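Local coordinates for GTPase-activating protein BEM3 (Saccharomyces cerevisiae S288C, PDB 6FSF) that stimulates GTP hydrolysis by CDC42 and, less efficiently, RHO1, and binds phosphatidylinositol 3-phosphate, the piece described here being its tandem PX-PH domains, at residues 7-13 against 122-126; 21-27 against 96-101; 36-41 against 51-57; 187-193 against 206-212. All blocks are in the same frame, centred on the assembly; numbering follows the deposited sequence.

Contact 1 (7-13 against 122-126); sequences IPLFVQP and AQFIS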
# COMPACT_ATOMS: atom_id res chain seq x y z
N ILE A 7 -6.55 -1.88 -26.62
CA ILE A 7 -6.78 -0.90 -25.56
C ILE A 7 -5.47 -0.12 -25.43
O ILE A 7 -4.40 -0.73 -25.47
CB ILE A 7 -7.19 -1.59 -24.25
CG1 ILE A 7 -8.56 -2.28 -24.42
CG2 ILE A 7 -7.24 -0.60 -23.09
CD1 ILE A 7 -8.50 -3.76 -24.78
N PRO A 8 -5.50 1.21 -25.32
CA PRO A 8 -4.24 1.98 -25.37
C PRO A 8 -3.24 1.55 -24.31
O PRO A 8 -3.58 1.38 -23.14
CB PRO A 8 -4.70 3.43 -25.14
CG PRO A 8 -6.06 3.31 -24.51
CD PRO A 8 -6.66 2.11 -25.17
N LEU A 9 -1.99 1.39 -24.74
CA LEU A 9 -0.91 0.94 -23.88
C LEU A 9 -0.08 2.12 -23.42
O LEU A 9 0.39 2.92 -24.24
CB LEU A 9 -0.02 -0.07 -24.61
CG LEU A 9 -0.71 -1.22 -25.34
CD1 LEU A 9 0.31 -2.13 -26.00
CD2 LEU A 9 -1.61 -2.02 -24.39
N PHE A 10 0.11 2.24 -22.10
CA PHE A 10 0.95 3.31 -21.57
C PHE A 10 2.43 3.01 -21.77
O PHE A 10 3.22 3.94 -21.98
CB PHE A 10 0.66 3.54 -20.08
CG PHE A 10 -0.70 4.12 -19.80
CD1 PHE A 10 -1.55 4.48 -20.84
CD2 PHE A 10 -1.13 4.32 -18.50
CE1 PHE A 10 -2.80 5.01 -20.58
CE2 PHE A 10 -2.38 4.85 -18.23
CZ PHE A 10 -3.21 5.20 -19.27
N VAL A 11 2.81 1.74 -21.69
CA VAL A 11 4.20 1.31 -21.87
C VAL A 11 4.20 0.09 -22.78
O VAL A 11 3.53 -0.90 -22.49
CB VAL A 11 4.88 0.98 -20.53
CG1 VAL A 11 6.28 0.43 -20.77
CG2 VAL A 11 4.94 2.20 -19.63
N GLN A 12 4.94 0.17 -23.88
CA GLN A 12 5.04 -0.97 -24.79
C GLN A 12 5.76 -2.13 -24.11
O GLN A 12 6.66 -1.90 -23.29
CB GLN A 12 5.78 -0.57 -26.07
CG GLN A 12 5.07 0.51 -26.88
CD GLN A 12 3.75 0.03 -27.46
OE1 GLN A 12 3.68 -1.03 -28.08
NE2 GLN A 12 2.70 0.82 -27.26
N PRO A 13 5.38 -3.37 -24.41
CA PRO A 13 6.03 -4.51 -23.74
C PRO A 13 7.54 -4.55 -23.93
O PRO A 13 8.27 -4.94 -23.00
CB PRO A 13 5.35 -5.73 -24.39
CG PRO A 13 4.02 -5.21 -24.83
CD PRO A 13 4.26 -3.80 -25.26
N ALA A 122 0.81 -5.23 -20.30
CA ALA A 122 0.72 -3.82 -20.66
C ALA A 122 -0.69 -3.28 -20.45
O ALA A 122 -0.88 -2.19 -19.91
CB ALA A 122 1.17 -3.61 -22.10
N GLN A 123 -1.69 -4.05 -20.88
CA GLN A 123 -3.08 -3.66 -20.63
C GLN A 123 -3.37 -3.58 -19.14
O GLN A 123 -4.17 -2.75 -18.70
CB GLN A 123 -4.03 -4.65 -21.30
CG GLN A 123 -3.94 -4.69 -22.82
CD GLN A 123 -4.77 -5.81 -23.41
OE1 GLN A 123 -5.18 -6.74 -22.71
NE2 GLN A 123 -5.01 -5.74 -24.71
N PHE A 124 -2.73 -4.44 -18.35
CA PHE A 124 -2.94 -4.45 -16.91
C PHE A 124 -2.59 -3.09 -16.30
O PHE A 124 -3.40 -2.49 -15.59
CB PHE A 124 -2.11 -5.57 -16.27
CG PHE A 124 -2.36 -5.77 -14.81
CD1 PHE A 124 -3.48 -6.45 -14.36
CD2 PHE A 124 -1.45 -5.29 -13.87
CE1 PHE A 124 -3.70 -6.64 -13.01
CE2 PHE A 124 -1.67 -5.48 -12.52
CZ PHE A 124 -2.79 -6.16 -12.09
N ILE A 125 -1.38 -2.59 -16.58
CA ILE A 125 -0.94 -1.32 -15.99
C ILE A 125 -1.49 -0.10 -16.70
O ILE A 125 -1.27 1.03 -16.23
CB ILE A 125 0.60 -1.23 -15.97
CG1 ILE A 125 1.15 -1.09 -17.40
CG2 ILE A 125 1.20 -2.45 -15.30
CD1 ILE A 125 2.66 -0.92 -17.46
N SER A 126 -2.20 -0.27 -17.81
CA SER A 126 -2.81 0.83 -18.54
C SER A 126 -4.28 1.04 -18.17
O SER A 126 -4.97 1.83 -18.83
CB SER A 126 -2.69 0.60 -20.05
OG SER A 126 -1.33 0.59 -20.45
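The irregular chain of 7-13 passes over the C-terminal end of the helix that closes in 122-126. I7 begins at the exposed margin, its CD1 4.0 Å from NE2 of Q123. P8 points its CA-CB bond away, but its carbonyl O lies 3.3 Å from CB of S126. L9 reaches in with its end, CD2 standing 3.9 Å from both CB of A122 and CG of Q123; the small alanine leaves space for the branched leucine. At F10 comes the one hydrogen bond between the segments, from its backbone N to OG of S126 (2.7 Å, nearly linear). S126 OG in turn donates to O of A122 (2.9 Å), so a single serine joins the incoming chain to a carbonyl of the helix's last turn. The F10 ring covers S126, whose CA lies 4.0 Å from the ring centroid in a CH-pi contact. V11 is buried and sets CB 4.2 Å from CD1 of I125, while P13 closes the segment with CG 4.3 Å from CB of A122. In the PX domain, this N-terminal loop covers the end of helix 115-125 ahead of strand 19-29, with F10 edge-to-face on F51 and I125 resting on F53 of strand 49-55.

Contact 2 (21-27 against 96-101); sequences IEVLSTL and RKNILN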
# COMPACT_ATOMS: atom_id res chain seq x y z
N ILE A 21 9.07 -0.02 -10.58
CA ILE A 21 7.77 -0.07 -9.91
C ILE A 21 7.98 0.17 -8.43
O ILE A 21 9.05 -0.11 -7.88
CB ILE A 21 7.04 -1.41 -10.17
CG1 ILE A 21 7.71 -2.57 -9.41
CG2 ILE A 21 6.98 -1.71 -11.66
CD1 ILE A 21 7.04 -2.93 -8.09
N GLU A 22 6.95 0.69 -7.78
CA GLU A 22 6.95 0.85 -6.33
C GLU A 22 5.53 0.67 -5.83
O GLU A 22 4.66 1.49 -6.14
CB GLU A 22 7.50 2.21 -5.91
CG GLU A 22 7.64 2.37 -4.40
CD GLU A 22 8.14 3.74 -3.99
OE1 GLU A 22 8.40 4.57 -4.88
OE2 GLU A 22 8.28 3.98 -2.77
N VAL A 23 5.29 -0.41 -5.09
CA VAL A 23 4.00 -0.62 -4.44
C VAL A 23 3.91 0.37 -3.29
O VAL A 23 4.67 0.28 -2.32
CB VAL A 23 3.85 -2.07 -3.95
CG1 VAL A 23 2.47 -2.28 -3.34
CG2 VAL A 23 4.08 -3.04 -5.10
N LEU A 24 3.00 1.34 -3.40
CA LEU A 24 2.91 2.40 -2.40
C LEU A 24 2.00 2.04 -1.23
O LEU A 24 2.22 2.55 -0.12
CB LEU A 24 2.40 3.69 -3.06
CG LEU A 24 3.26 4.29 -4.18
CD1 LEU A 24 2.57 5.51 -4.78
CD2 LEU A 24 4.65 4.65 -3.69
N SER A 25 1.01 1.18 -1.45
CA SER A 25 0.02 0.89 -0.42
C SER A 25 -0.79 -0.33 -0.82
O SER A 25 -0.94 -0.64 -2.01
CB SER A 25 -0.91 2.08 -0.18
OG SER A 25 -1.96 1.73 0.71
N THR A 26 -1.32 -1.01 0.19
CA THR A 26 -2.35 -2.04 0.02
C THR A 26 -3.60 -1.71 0.82
O THR A 26 -4.42 -2.59 1.08
CB THR A 26 -1.81 -3.42 0.41
OG1 THR A 26 -1.55 -3.45 1.82
CG2 THR A 26 -0.53 -3.73 -0.35
N LEU A 27 -3.76 -0.44 1.22
CA LEU A 27 -4.94 0.03 1.93
C LEU A 27 -5.65 1.15 1.17
O LEU A 27 -6.45 1.89 1.75
CB LEU A 27 -4.56 0.52 3.33
CG LEU A 27 -3.87 -0.50 4.24
CD1 LEU A 27 -3.53 0.15 5.57
CD2 LEU A 27 -4.76 -1.72 4.44
N ARG A 96 3.03 -8.01 3.34
CA ARG A 96 2.49 -8.27 2.01
C ARG A 96 2.87 -7.17 1.02
O ARG A 96 2.93 -7.41 -0.19
CB ARG A 96 0.97 -8.43 2.08
CG ARG A 96 0.20 -7.15 2.37
CD ARG A 96 -1.22 -7.46 2.81
NE ARG A 96 -2.10 -6.29 2.77
CZ ARG A 96 -3.34 -6.28 3.23
NH1 ARG A 96 -3.87 -7.37 3.77
NH2 ARG A 96 -4.07 -5.17 3.16
N LYS A 97 3.12 -5.95 1.52
CA LYS A 97 3.57 -4.88 0.64
C LYS A 97 4.99 -5.13 0.14
O LYS A 97 5.31 -4.81 -1.01
CB LYS A 97 3.48 -3.54 1.38
CG LYS A 97 3.90 -2.33 0.57
CD LYS A 97 3.66 -1.06 1.39
CE LYS A 97 4.35 0.14 0.78
NZ LYS A 97 5.82 -0.07 0.66
N ASN A 98 5.85 -5.71 0.99
CA ASN A 98 7.21 -6.00 0.56
C ASN A 98 7.24 -7.15 -0.44
O ASN A 98 8.02 -7.12 -1.40
CB ASN A 98 8.08 -6.34 1.78
CG ASN A 98 8.18 -5.18 2.75
OD1 ASN A 98 8.06 -4.02 2.37
ND2 ASN A 98 8.42 -5.50 4.02
N ILE A 99 6.41 -8.17 -0.23
CA ILE A 99 6.36 -9.28 -1.17
C ILE A 99 5.86 -8.81 -2.53
O ILE A 99 6.36 -9.23 -3.58
CB ILE A 99 5.49 -10.42 -0.61
CG1 ILE A 99 6.01 -10.86 0.76
CG2 ILE A 99 5.44 -11.59 -1.58
CD1 ILE A 99 5.21 -11.97 1.39
N LEU A 100 4.84 -7.94 -2.53
CA LEU A 100 4.31 -7.43 -3.79
C LEU A 100 5.35 -6.58 -4.52
O LEU A 100 5.42 -6.60 -5.75
CB LEU A 100 3.03 -6.64 -3.54
CG LEU A 100 1.77 -7.46 -3.28
CD1 LEU A 100 0.67 -6.58 -2.72
CD2 LEU A 100 1.31 -8.14 -4.56
N ASN A 101 6.16 -5.82 -3.77
CA ASN A 101 7.24 -5.07 -4.38
C ASN A 101 8.24 -6.00 -5.07
O ASN A 101 8.64 -5.77 -6.21
CB ASN A 101 7.95 -4.21 -3.33
CG ASN A 101 7.58 -2.75 -3.43
OD1 ASN A 101 7.45 -2.21 -4.53
ND2 ASN A 101 7.40 -2.10 -2.29
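Strand 21-25 runs nearly antiparallel to helix 96-101 (161°), the axes 8.0 Å apart at closest approach. N101 OD1 accepts a hydrogen bond from V23 N (2.9 Å); the CA atoms of V23 and N101 lie only 5.5 Å apart, so a short side chain suffices. The long R96 spans the gap: NE donates to T26 OG1 (3.0 Å), NH2 adds weak bonds to T26 OG1 and T26 O (both 3.3 Å), and NH1 goes to the carbonyl of L84. S25 OG accepts from L27 N (2.9 Å) in an ST turn and also bonds E228, which receives T26 N as well. K97 extends its aliphatic chain across the strand, CE 3.1 Å from V23 O and 3.3 Å from L24 O. Between these polar groups V23 fills the interface, CG2 4.1 Å from CB of L100. L24 and S25 both face L38 in a classic beta bulge, just before the chain turns a corner at T26. A helix packed along an outermost strand of a small antiparallel sheet is consistent with the PX fold.

Contact 3 (36-41 against 51-57); sequences SILIAI and FKFSKSI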
# COMPACT_ATOMS: atom_id res chain seq x y z
N SER A 36 -7.56 -1.66 -1.98
CA SER A 36 -6.87 -2.12 -3.18
C SER A 36 -5.39 -1.78 -3.07
O SER A 36 -4.94 -1.15 -2.11
CB SER A 36 -7.49 -1.53 -4.44
OG SER A 36 -7.35 -0.12 -4.46
N ILE A 37 -4.63 -2.20 -4.08
CA ILE A 37 -3.18 -2.10 -4.10
C ILE A 37 -2.79 -0.96 -5.03
O ILE A 37 -3.03 -1.04 -6.25
CB ILE A 37 -2.54 -3.43 -4.52
CG1 ILE A 37 -2.95 -4.55 -3.56
CG2 ILE A 37 -1.02 -3.30 -4.59
CD1 ILE A 37 -2.74 -5.94 -4.11
N LEU A 38 -2.19 0.09 -4.48
CA LEU A 38 -1.75 1.24 -5.25
C LEU A 38 -0.31 1.04 -5.69
O LEU A 38 0.57 0.78 -4.86
CB LEU A 38 -1.88 2.53 -4.43
CG LEU A 38 -1.54 3.83 -5.15
CD1 LEU A 38 -2.57 4.12 -6.24
CD2 LEU A 38 -1.46 4.99 -4.16
N ILE A 39 -0.06 1.16 -7.00
CA ILE A 39 1.23 0.86 -7.59
C ILE A 39 1.68 2.05 -8.44
O ILE A 39 0.90 2.57 -9.23
CB ILE A 39 1.18 -0.42 -8.45
CG1 ILE A 39 0.77 -1.61 -7.60
CG2 ILE A 39 2.52 -0.66 -9.14
CD1 ILE A 39 0.41 -2.83 -8.41
N ALA A 40 2.94 2.45 -8.27
CA ALA A 40 3.50 3.57 -9.02
C ALA A 40 4.46 3.05 -10.08
O ALA A 40 5.27 2.16 -9.82
CB ALA A 40 4.22 4.54 -8.08
N ILE A 41 4.36 3.62 -11.28
CA ILE A 41 5.25 3.31 -12.39
C ILE A 41 6.17 4.50 -12.60
O ILE A 41 5.70 5.64 -12.73
CB ILE A 41 4.46 2.97 -13.67
CG1 ILE A 41 3.67 1.68 -13.48
CG2 ILE A 41 5.40 2.85 -14.86
CD1 ILE A 41 4.54 0.46 -13.28
N PHE A 51 2.87 7.52 -13.69
CA PHE A 51 1.46 7.37 -13.35
C PHE A 51 1.33 6.37 -12.21
O PHE A 51 2.29 5.69 -11.83
CB PHE A 51 0.64 6.92 -14.57
CG PHE A 51 1.08 5.60 -15.16
CD1 PHE A 51 2.08 5.56 -16.11
CD2 PHE A 51 0.47 4.42 -14.77
CE1 PHE A 51 2.48 4.35 -16.66
CE2 PHE A 51 0.87 3.21 -15.31
CZ PHE A 51 1.87 3.17 -16.26
N LYS A 52 0.11 6.29 -11.67
CA LYS A 52 -0.25 5.29 -10.67
C LYS A 52 -1.50 4.55 -11.14
O LYS A 52 -2.27 5.05 -11.96
CB LYS A 52 -0.51 5.91 -9.29
CG LYS A 52 0.57 6.83 -8.78
CD LYS A 52 0.24 7.29 -7.37
CE LYS A 52 1.00 8.55 -7.00
NZ LYS A 52 0.64 9.67 -7.90
N PHE A 53 -1.70 3.36 -10.59
CA PHE A 53 -2.92 2.61 -10.84
C PHE A 53 -3.25 1.79 -9.60
O PHE A 53 -2.43 1.64 -8.69
CB PHE A 53 -2.80 1.72 -12.08
CG PHE A 53 -1.73 0.66 -11.98
CD1 PHE A 53 -2.05 -0.62 -11.58
CD2 PHE A 53 -0.42 0.95 -12.30
CE1 PHE A 53 -1.08 -1.60 -11.49
CE2 PHE A 53 0.56 -0.02 -12.22
CZ PHE A 53 0.23 -1.30 -11.81
N SER A 54 -4.48 1.28 -9.56
CA SER A 54 -5.00 0.59 -8.40
C SER A 54 -5.61 -0.74 -8.84
O SER A 54 -6.34 -0.79 -9.83
CB SER A 54 -6.05 1.44 -7.68
OG SER A 54 -6.57 0.76 -6.55
N LYS A 55 -5.30 -1.80 -8.10
CA LYS A 55 -5.82 -3.13 -8.40
C LYS A 55 -6.20 -3.82 -7.10
O LYS A 55 -5.48 -3.73 -6.11
CB LYS A 55 -4.79 -3.99 -9.14
CG LYS A 55 -4.30 -3.40 -10.46
CD LYS A 55 -5.36 -3.47 -11.53
CE LYS A 55 -4.83 -2.94 -12.85
NZ LYS A 55 -5.83 -3.08 -13.95
N SER A 56 -7.34 -4.50 -7.12
CA SER A 56 -7.69 -5.38 -6.02
C SER A 56 -6.76 -6.60 -6.03
O SER A 56 -6.12 -6.91 -7.04
CB SER A 56 -9.14 -5.83 -6.11
OG SER A 56 -9.32 -6.77 -7.16
N ILE A 57 -6.69 -7.28 -4.89
CA ILE A 57 -5.86 -8.48 -4.80
C ILE A 57 -6.37 -9.54 -5.76
O ILE A 57 -5.58 -10.33 -6.30
CB ILE A 57 -5.81 -8.98 -3.35
CG1 ILE A 57 -4.98 -10.27 -3.25
CG2 ILE A 57 -7.21 -9.19 -2.80
CD1 ILE A 57 -3.54 -10.12 -3.68
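Backbone hydrogen bonds hold strands 36-41 and 51-55 as an antiparallel pair. I37 and K55 bond both ways (I37 N to K55 O 2.7 Å, K55 N to I37 O 3.0 Å), as do I39 and F53 (I39 N to F53 O and F53 N to I39 O, each 3.0 Å); I41 N donates to F51 O at 3.0 Å. In the non-hydrogen-bonded pairs L38-S54 and A40-K52 the strands draw closer, with S54 CA 3.3 Å from I37 O in a CA-H...O contact.

These strands are the hairpin in the middle of the PX domain's antiparallel sheet, 35-43 also pairing with 19-29. On the face carrying I37, I39, I41, F51, F53 and K55, I37 meets L100 and I39 meets Y104 of helix 90-107, while F53 meets F124 and I125 of helix 115-125.

Apolar contacts dominate that face. Beta-branched isoleucines suit a strand, and flat rings lie over them: CB of I39 is 4.0 Å from the F53 centroid and CB of I41 3.9 Å from that of F51, both CH-pi. I41 CG1 is also 3.8 Å from F53 CE2, and I37 CD1 4.3 Å from I57 CD1.

Polar side chains are mostly paired. S36 OG and S54 OG lie 2.4 Å apart; S36 OG also bonds Y28 O. Salt bridges join buried K55 to D128 and K52 to E49, and S56 N-caps helix 57-70 at K59 N.

Contact 4 (187-193 against 206-212); sequences QSSIELI and GFLITEH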
# COMPACT_ATOMS: atom_id res chain seq x y z
N GLN A 187 -3.04 18.60 23.61
CA GLN A 187 -3.51 17.93 24.82
C GLN A 187 -2.89 16.56 25.01
O GLN A 187 -2.97 16.00 26.11
CB GLN A 187 -5.03 17.79 24.79
CG GLN A 187 -5.81 19.11 24.72
CD GLN A 187 -5.89 19.81 26.06
OE1 GLN A 187 -4.87 20.08 26.70
NE2 GLN A 187 -7.11 20.12 26.49
N SER A 188 -2.25 16.01 23.98
CA SER A 188 -1.90 14.60 23.95
C SER A 188 -0.40 14.39 24.11
O SER A 188 0.41 15.31 24.03
CB SER A 188 -2.39 13.95 22.65
OG SER A 188 -1.92 14.66 21.53
N SER A 189 -0.04 13.13 24.34
CA SER A 189 1.34 12.67 24.40
C SER A 189 1.54 11.54 23.40
O SER A 189 0.59 10.83 23.06
CB SER A 189 1.71 12.20 25.81
OG SER A 189 0.89 11.13 26.23
N ILE A 190 2.77 11.38 22.93
CA ILE A 190 3.08 10.45 21.85
C ILE A 190 4.28 9.61 22.26
O ILE A 190 5.25 10.12 22.83
CB ILE A 190 3.36 11.18 20.52
CG1 ILE A 190 2.16 12.03 20.10
CG2 ILE A 190 3.71 10.19 19.42
CD1 ILE A 190 2.21 13.47 20.56
N GLU A 191 4.21 8.31 21.97
CA GLU A 191 5.30 7.38 22.24
C GLU A 191 5.32 6.30 21.18
O GLU A 191 4.26 5.86 20.72
CB GLU A 191 5.17 6.76 23.64
CG GLU A 191 3.86 6.00 23.85
CD GLU A 191 3.78 5.34 25.22
OE1 GLU A 191 4.83 5.26 25.89
OE2 GLU A 191 2.68 4.91 25.61
N LEU A 192 6.52 5.87 20.79
CA LEU A 192 6.65 4.75 19.88
C LEU A 192 6.34 3.44 20.60
O LEU A 192 6.69 3.26 21.77
CB LEU A 192 8.06 4.68 19.29
CG LEU A 192 8.52 5.69 18.24
CD1 LEU A 192 8.95 6.99 18.90
CD2 LEU A 192 9.65 5.10 17.41
N ILE A 193 5.69 2.53 19.89
CA ILE A 193 5.52 1.15 20.35
C ILE A 193 6.61 0.32 19.67
O ILE A 193 6.67 0.31 18.43
CB ILE A 193 4.13 0.61 20.02
CG1 ILE A 193 3.07 1.35 20.84
CG2 ILE A 193 4.08 -0.89 20.28
CD1 ILE A 193 1.75 1.50 20.12
N GLY A 206 4.19 1.22 14.86
CA GLY A 206 3.11 1.83 15.61
C GLY A 206 3.53 2.83 16.67
O GLY A 206 4.69 2.86 17.10
N PHE A 207 2.58 3.66 17.09
CA PHE A 207 2.79 4.63 18.15
C PHE A 207 1.46 4.86 18.86
O PHE A 207 0.39 4.55 18.34
CB PHE A 207 3.37 5.94 17.61
CG PHE A 207 2.69 6.44 16.37
CD1 PHE A 207 3.22 6.18 15.12
CD2 PHE A 207 1.52 7.19 16.46
CE1 PHE A 207 2.60 6.64 13.97
CE2 PHE A 207 0.89 7.65 15.32
CZ PHE A 207 1.43 7.38 14.07
N LEU A 208 1.55 5.43 20.06
CA LEU A 208 0.39 5.66 20.91
C LEU A 208 0.19 7.15 21.12
O LEU A 208 1.13 7.86 21.48
CB LEU A 208 0.55 4.95 22.26
CG LEU A 208 -0.47 5.33 23.35
CD1 LEU A 208 -1.88 5.02 22.88
CD2 LEU A 208 -0.16 4.61 24.65
N ILE A 209 -1.04 7.62 20.92
CA ILE A 209 -1.43 9.00 21.19
C ILE A 209 -2.39 8.99 22.37
O ILE A 209 -3.48 8.40 22.28
CB ILE A 209 -2.06 9.66 19.96
CG1 ILE A 209 -1.09 9.62 18.78
CG2 ILE A 209 -2.45 11.09 20.27
CD1 ILE A 209 -1.58 10.36 17.55
N THR A 210 -2.00 9.62 23.47
CA THR A 210 -2.78 9.66 24.70
C THR A 210 -3.28 11.09 24.91
O THR A 210 -2.55 11.94 25.41
CB THR A 210 -1.96 9.18 25.89
OG1 THR A 210 -1.42 7.88 25.61
CG2 THR A 210 -2.82 9.10 27.13
N GLU A 211 -4.54 11.33 24.56
CA GLU A 211 -5.12 12.67 24.57
C GLU A 211 -5.75 12.96 25.92
O GLU A 211 -6.62 12.21 26.38
CB GLU A 211 -6.15 12.82 23.45
CG GLU A 211 -6.62 14.25 23.23
CD GLU A 211 -7.76 14.34 22.24
OE1 GLU A 211 -8.69 13.51 22.33
OE2 GLU A 211 -7.72 15.23 21.36
N HIS A 212 -5.34 14.06 26.55
CA HIS A 212 -5.89 14.46 27.84
C HIS A 212 -6.88 15.61 27.67
O HIS A 212 -7.89 15.48 26.98
CB HIS A 212 -4.77 14.87 28.80
CG HIS A 212 -3.71 13.84 28.96
ND1 HIS A 212 -3.99 12.51 29.19
CD2 HIS A 212 -2.35 13.93 28.92
CE1 HIS A 212 -2.86 11.83 29.29
NE2 HIS A 212 -1.85 12.67 29.13
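This is an antiparallel strand pairing at the edge of the PH domain's beta sheet: 188-193 is an outermost strand, joined to 206-211, which in turn pairs with 221-226. Backbone bonds run through the register, S189 N to T210 O at 3.0 Å and T210 N to S189 O at 2.9 Å, then E191 N to L208 O at 3.2 Å and L208 N to E191 O at 2.8 Å. At the ends H212 N reaches Q187 O (3.1 Å) and I193 N reaches G206 O (3.0 Å). In the PH fold, strongly bent antiparallel sheets are closed off by a C-terminal helix, here 230-240. Apolar residues suit that cover: buried F207 packs on L237 and I209 on F240, with L192 also touching L237. I190 is exposed, its CG1 4.3 Å from I209 CG1. On the other face, I193 CD1 is 4.2 Å from L208 CB, and exposed, polar S189 and E191 suit solvent. S188 OG bonds K184 O, and E211 OE2 accepts from K184 N.

Contacts 1 to 3 belong to the PX domain and contact 4 to the PH domain, its centre about 45 Å from that of contact 1. Contact 3 is the most thoroughly buried and shares its sheet with contact 2 through strands 19-29 and 35-43. Contacts 1 and 2 are partly buried, their centres about 22 Å and 5 Å from the chain's centre; contact 1 meets contact 3 where F10 and I125 reach F51 and F53. Contacts 3 and 4 are both backbone ladders with apolar groups packed on one face, but contact 3 lies inside its sheet whereas contact 4 ends in an outermost strand, with six exposed residues. In contacts 1 and 2 each hydrogen bond between segments involves at least one side chain.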